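Local coordinates for protein ebony (Drosophila melanogaster, PDB 6DYM) that probably joins beta-alanine to biogenic amines as the nonribosomal peptide synthetase Ebony, of which this chain is the C-terminal atypical condensation domain, at residues F62-T67 with I137-F142; L11-E16 with D70-T75. All coordinates share one frame; numbering follows the deposited sequence.

Interaction 1 (F62-T67 with I137-F142); sequences FVVYDT and IACMHF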
# COMPACT_ATOMS: atom_id res chain seq x y z
N PHE A 62 -9.95 -3.88 4.72
CA PHE A 62 -11.36 -3.70 4.38
C PHE A 62 -11.50 -3.45 2.89
O PHE A 62 -10.52 -3.16 2.19
CB PHE A 62 -12.00 -2.56 5.19
CG PHE A 62 -11.35 -1.21 5.00
CD1 PHE A 62 -11.69 -0.39 3.93
CD2 PHE A 62 -10.42 -0.74 5.91
CE1 PHE A 62 -11.10 0.85 3.76
CE2 PHE A 62 -9.83 0.50 5.76
CZ PHE A 62 -10.18 1.30 4.68
N VAL A 63 -12.73 -3.59 2.40
CA VAL A 63 -13.10 -3.21 1.05
C VAL A 63 -14.10 -2.06 1.14
O VAL A 63 -14.75 -1.84 2.17
CB VAL A 63 -13.71 -4.39 0.25
CG1 VAL A 63 -12.65 -5.45 -0.03
CG2 VAL A 63 -14.88 -5.01 1.02
N VAL A 64 -14.20 -1.30 0.06
CA VAL A 64 -15.13 -0.18 -0.02
C VAL A 64 -16.19 -0.53 -1.06
O VAL A 64 -15.87 -0.81 -2.22
CB VAL A 64 -14.43 1.13 -0.38
CG1 VAL A 64 -15.45 2.25 -0.56
CG2 VAL A 64 -13.43 1.50 0.70
N TYR A 65 -17.45 -0.50 -0.63
CA TYR A 65 -18.59 -0.74 -1.51
C TYR A 65 -19.16 0.59 -2.00
O TYR A 65 -19.27 1.55 -1.23
CB TYR A 65 -19.68 -1.53 -0.78
CG TYR A 65 -19.46 -3.03 -0.74
CD1 TYR A 65 -19.93 -3.85 -1.76
CD2 TYR A 65 -18.79 -3.62 0.32
CE1 TYR A 65 -19.73 -5.22 -1.73
CE2 TYR A 65 -18.58 -4.99 0.36
CZ TYR A 65 -19.05 -5.79 -0.67
OH TYR A 65 -18.85 -7.15 -0.63
N ASP A 66 -19.50 0.64 -3.28
CA ASP A 66 -20.43 1.65 -3.79
C ASP A 66 -21.82 1.19 -3.35
O ASP A 66 -22.36 0.22 -3.89
CB ASP A 66 -20.33 1.78 -5.30
CG ASP A 66 -21.24 2.87 -5.89
OD1 ASP A 66 -22.22 3.29 -5.23
OD2 ASP A 66 -20.99 3.28 -7.04
N THR A 67 -22.39 1.86 -2.34
CA THR A 67 -23.66 1.41 -1.79
C THR A 67 -24.80 1.53 -2.80
O THR A 67 -25.80 0.81 -2.67
CB THR A 67 -24.01 2.20 -0.52
OG1 THR A 67 -24.21 3.58 -0.85
CG2 THR A 67 -22.89 2.07 0.51
N ILE A 137 -10.82 10.09 -6.46
CA ILE A 137 -10.45 10.98 -5.37
C ILE A 137 -11.39 10.78 -4.18
O ILE A 137 -10.95 10.75 -3.02
CB ILE A 137 -10.45 12.44 -5.86
CG1 ILE A 137 -9.20 12.69 -6.71
CG2 ILE A 137 -10.53 13.41 -4.70
CD1 ILE A 137 -7.92 12.78 -5.90
N ALA A 138 -12.69 10.64 -4.44
CA ALA A 138 -13.62 10.39 -3.34
C ALA A 138 -13.29 9.09 -2.62
O ALA A 138 -13.30 9.04 -1.38
CB ALA A 138 -15.06 10.36 -3.87
N CYS A 139 -13.00 8.03 -3.37
CA CYS A 139 -12.70 6.75 -2.74
C CYS A 139 -11.40 6.83 -1.93
O CYS A 139 -11.34 6.31 -0.81
CB CYS A 139 -12.61 5.65 -3.80
SG CYS A 139 -12.60 3.96 -3.13
N MET A 140 -10.38 7.51 -2.46
CA MET A 140 -9.13 7.65 -1.72
C MET A 140 -9.34 8.40 -0.41
O MET A 140 -8.85 7.97 0.64
CB MET A 140 -8.08 8.36 -2.59
CG MET A 140 -7.58 7.53 -3.76
SD MET A 140 -6.73 6.02 -3.24
CE MET A 140 -5.10 6.66 -2.88
N HIS A 141 -10.07 9.52 -0.46
CA HIS A 141 -10.39 10.25 0.77
C HIS A 141 -11.12 9.35 1.76
O HIS A 141 -10.86 9.38 2.96
CB HIS A 141 -11.23 11.49 0.46
CG HIS A 141 -10.43 12.69 0.04
ND1 HIS A 141 -9.59 13.37 0.89
CD2 HIS A 141 -10.37 13.35 -1.15
CE1 HIS A 141 -9.03 14.38 0.25
NE2 HIS A 141 -9.48 14.39 -0.99
N PHE A 142 -12.05 8.53 1.25
CA PHE A 142 -12.84 7.66 2.12
C PHE A 142 -11.97 6.59 2.78
O PHE A 142 -12.08 6.35 3.99
CB PHE A 142 -13.97 7.02 1.31
CG PHE A 142 -14.92 6.20 2.13
CD1 PHE A 142 -15.98 6.79 2.80
CD2 PHE A 142 -14.78 4.82 2.21
CE1 PHE A 142 -16.86 6.03 3.55
CE2 PHE A 142 -15.66 4.05 2.95
CZ PHE A 142 -16.70 4.65 3.62
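Val64 sets both of its methyls against one side of the Phe142 ring. The valine comes from strand 62-66, the phenylalanine from helix 133-153. The two side chains cross obliquely. CG1 meets the ring at a slant, while CG2 comes in beside the CD2-CE2 bond, near the ring plane. CG1 of Val64 lies 3.8 Å from CD2 of Phe142. CG2 of Val64 is nearly as near, 3.9 Å from the same CD2. CE2 of Phe142 is a little farther, 4.0 Å from CG1 of Val64. The ring is thus touched along its CD2-CE2 bond by a forked group. Phe142 carries CG anti to its own nitrogen (chi1 -175°), which sends the ring out from the helix to the strand. In Val64 CG1 takes the same relation to the nitrogen (chi1 176°) and CG2 sits beside it. This fork puts only CG1 well above the ring plane.

Cys139 adds a looser touch one helical turn earlier. Its SG stands 4.2 Å from CG1 of Val64. CG1 therefore meets both the sulfur and the ring, while CG2 turns to the aromatics. Within its own strand CG2 of Val64 also lies at the edge of the Phe62 ring, in its plane, 3.9 Å from CE1 of Phe62. No hydrogen bond links the two segments, and the contact is wholly apolar. Val64 and Cys139 are buried, and Phe142 is partly exposed.

Met4 of the edge strand 4-8 touches both Val64 and Phe142. Strand 62-66 runs between strands 4-8 and 71-80, antiparallel to both. Helix 133-153 lies on one face of this sheet and connects strand 119-127 to the parallel strand 158-163, a beta-alpha-beta crossover. Ile137, Met140 and His141 of the helix pack against helix 166-174.

Interaction 2 (L11-E16 with D70-T75); sequences LEHRQE and DRIIGT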
# COMPACT_ATOMS: atom_id res chain seq x y z
N LEU A 11 -13.26 -13.79 3.26
CA LEU A 11 -12.54 -14.77 2.45
C LEU A 11 -12.98 -14.73 0.99
O LEU A 11 -12.16 -14.87 0.08
CB LEU A 11 -12.72 -16.17 3.03
CG LEU A 11 -11.82 -16.56 4.21
CD1 LEU A 11 -11.97 -18.04 4.52
CD2 LEU A 11 -10.36 -16.22 3.93
N GLU A 12 -14.28 -14.52 0.76
CA GLU A 12 -14.83 -14.55 -0.59
C GLU A 12 -14.54 -13.29 -1.40
O GLU A 12 -14.95 -13.22 -2.57
CB GLU A 12 -16.34 -14.80 -0.53
CG GLU A 12 -17.16 -13.57 -0.15
CD GLU A 12 -17.65 -13.63 1.28
OE1 GLU A 12 -17.03 -14.37 2.09
OE2 GLU A 12 -18.65 -12.95 1.60
N HIS A 13 -13.85 -12.30 -0.82
CA HIS A 13 -13.48 -11.08 -1.53
C HIS A 13 -12.22 -11.23 -2.36
O HIS A 13 -11.79 -10.25 -2.97
CB HIS A 13 -13.27 -9.94 -0.53
CG HIS A 13 -14.54 -9.40 0.07
ND1 HIS A 13 -14.61 -8.96 1.38
CD2 HIS A 13 -15.77 -9.23 -0.46
CE1 HIS A 13 -15.83 -8.53 1.63
NE2 HIS A 13 -16.56 -8.69 0.53
N ARG A 14 -11.64 -12.43 -2.42
CA ARG A 14 -10.28 -12.60 -2.93
C ARG A 14 -10.16 -12.16 -4.38
O ARG A 14 -9.26 -11.38 -4.74
CB ARG A 14 -9.84 -14.05 -2.77
CG ARG A 14 -8.35 -14.29 -2.97
CD ARG A 14 -8.03 -15.78 -2.98
NE ARG A 14 -8.94 -16.49 -3.88
CZ ARG A 14 -8.73 -16.63 -5.18
NH1 ARG A 14 -7.64 -16.13 -5.75
NH2 ARG A 14 -9.62 -17.28 -5.93
N GLN A 15 -11.05 -12.65 -5.25
CA GLN A 15 -10.92 -12.34 -6.67
C GLN A 15 -11.20 -10.87 -6.94
O GLN A 15 -10.52 -10.24 -7.76
CB GLN A 15 -11.84 -13.22 -7.51
CG GLN A 15 -11.52 -13.16 -8.99
CD GLN A 15 -10.09 -13.56 -9.28
OE1 GLN A 15 -9.62 -14.61 -8.83
NE2 GLN A 15 -9.37 -12.72 -10.02
N GLU A 16 -12.20 -10.30 -6.27
CA GLU A 16 -12.48 -8.88 -6.44
C GLU A 16 -11.30 -8.03 -5.98
O GLU A 16 -10.93 -7.06 -6.65
CB GLU A 16 -13.76 -8.51 -5.68
CG GLU A 16 -15.03 -9.10 -6.28
CD GLU A 16 -16.20 -9.13 -5.30
OE1 GLU A 16 -16.26 -10.05 -4.46
OE2 GLU A 16 -17.06 -8.22 -5.38
N ASP A 70 -23.77 -1.67 -4.96
CA ASP A 70 -23.41 -2.85 -4.17
C ASP A 70 -22.20 -3.59 -4.75
O ASP A 70 -22.11 -4.82 -4.66
CB ASP A 70 -24.60 -3.81 -4.01
CG ASP A 70 -25.69 -3.24 -3.13
OD1 ASP A 70 -25.49 -2.16 -2.54
OD2 ASP A 70 -26.77 -3.87 -3.03
N ARG A 71 -21.25 -2.87 -5.34
CA ARG A 71 -20.03 -3.47 -5.86
C ARG A 71 -18.80 -2.84 -5.22
O ARG A 71 -18.83 -1.68 -4.79
CB ARG A 71 -19.96 -3.34 -7.38
CG ARG A 71 -21.08 -4.07 -8.11
CD ARG A 71 -20.84 -4.11 -9.61
NE ARG A 71 -21.95 -4.78 -10.30
CZ ARG A 71 -22.23 -4.62 -11.59
NH1 ARG A 71 -21.48 -3.81 -12.33
NH2 ARG A 71 -23.25 -5.26 -12.13
N ILE A 72 -17.72 -3.61 -5.17
CA ILE A 72 -16.48 -3.16 -4.55
C ILE A 72 -15.74 -2.23 -5.50
O ILE A 72 -15.51 -2.58 -6.67
CB ILE A 72 -15.60 -4.36 -4.16
CG1 ILE A 72 -16.27 -5.19 -3.05
CG2 ILE A 72 -14.22 -3.89 -3.70
CD1 ILE A 72 -15.47 -6.41 -2.64
N ILE A 73 -15.37 -1.04 -5.02
CA ILE A 73 -14.66 -0.06 -5.82
C ILE A 73 -13.29 0.28 -5.27
O ILE A 73 -12.56 1.04 -5.90
CB ILE A 73 -15.49 1.24 -6.00
CG1 ILE A 73 -15.74 1.90 -4.65
CG2 ILE A 73 -16.80 0.96 -6.72
CD1 ILE A 73 -16.22 3.34 -4.76
N GLY A 74 -12.92 -0.25 -4.11
CA GLY A 74 -11.61 0.04 -3.55
C GLY A 74 -11.29 -0.91 -2.42
O GLY A 74 -12.16 -1.61 -1.90
N THR A 75 -10.01 -0.92 -2.04
CA THR A 75 -9.62 -1.79 -0.94
C THR A 75 -8.37 -1.24 -0.26
O THR A 75 -7.50 -0.63 -0.91
CB THR A 75 -9.39 -3.24 -1.41
OG1 THR A 75 -9.24 -4.09 -0.26
CG2 THR A 75 -8.13 -3.36 -2.28
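A single methyl, CD1 of Ile72, meets both an imidazole and a carboxylate. Oxygen OE2 of Glu16 lies 3.6 Å from CD1 of Ile72, with no polar partner offered by segment 70-75. CD2 of His13 is as near to CD1 of Ile72, also 3.6 Å. The methyl approaches the His13 ring at a slant. CG and NE2 of His13, the ring neighbours of CD2, are both 4.1 Å from CD1 of Ile72. Glu16 and Ile72 cross at about a right angle. The carboxylate passes over the end of the isoleucine, and OE2 of Glu16 also comes within 3.9 Å of CG1 of Ile72. Both chains are extended: that of Ile72 beyond CG1 (chi2 179°) and that of Glu16 beyond CG, which brings CD1 and the carboxylate together.

The imidazole is fixed by bonds at both nitrogens. ND1 of His13 is hydrogen-bonded to the backbone N of Arg10, and NE2 to the hydroxyl of Tyr65. These two bonds set the rotation of the ring and so the place of CD2. Trp52 of helix 41-58 also touches His13. Glu16 is exposed, so its carboxylate marks the outer side of the contact. Further in, Ile72 rests on Ile20 of helix 14-25 and on Val63 and Tyr65 of the neighbouring strand 62-66.

His13 ends a short 3-10 segment just before helix 14-25. Ile72 sits between two beta bulges. Asp70 and Arg71 face Asp66 in a G1 bulge, with Asp70 in a left-handed backbone conformation. Ile73 and Gly74 face Val64 in a classic bulge. The first helix packed on a sheet of antiparallel N-terminal strands, in a mixed sheet of order 1-2-3-4-5-7-6, is consistent with the GNAT acetyltransferase fold.

Interactions 1 and 2 share the pairing of strands 62-66 and 71-80, and their centres are 11 Å apart. Val64 joins them directly. Its N is 2.8 Å from O of Gly74, and its O is 2.9 Å from N of Ile73, both probable hydrogen bonds. The contacts use opposite faces of the sheet. Val64 looks to helix 133-153, while Val63 and Tyr65 on the other face pack with Thr75 and Ile72. CE1 of Tyr65 lies 3.7 Å from CG1 of Ile72. Helix 133-153 covers one face of this strand pair through Val64, and segment 11-16 with helix 14-25 covers the other through Ile72. A bound calcium ion lies about 9 Å from the side chain of Cys139, in interaction 1.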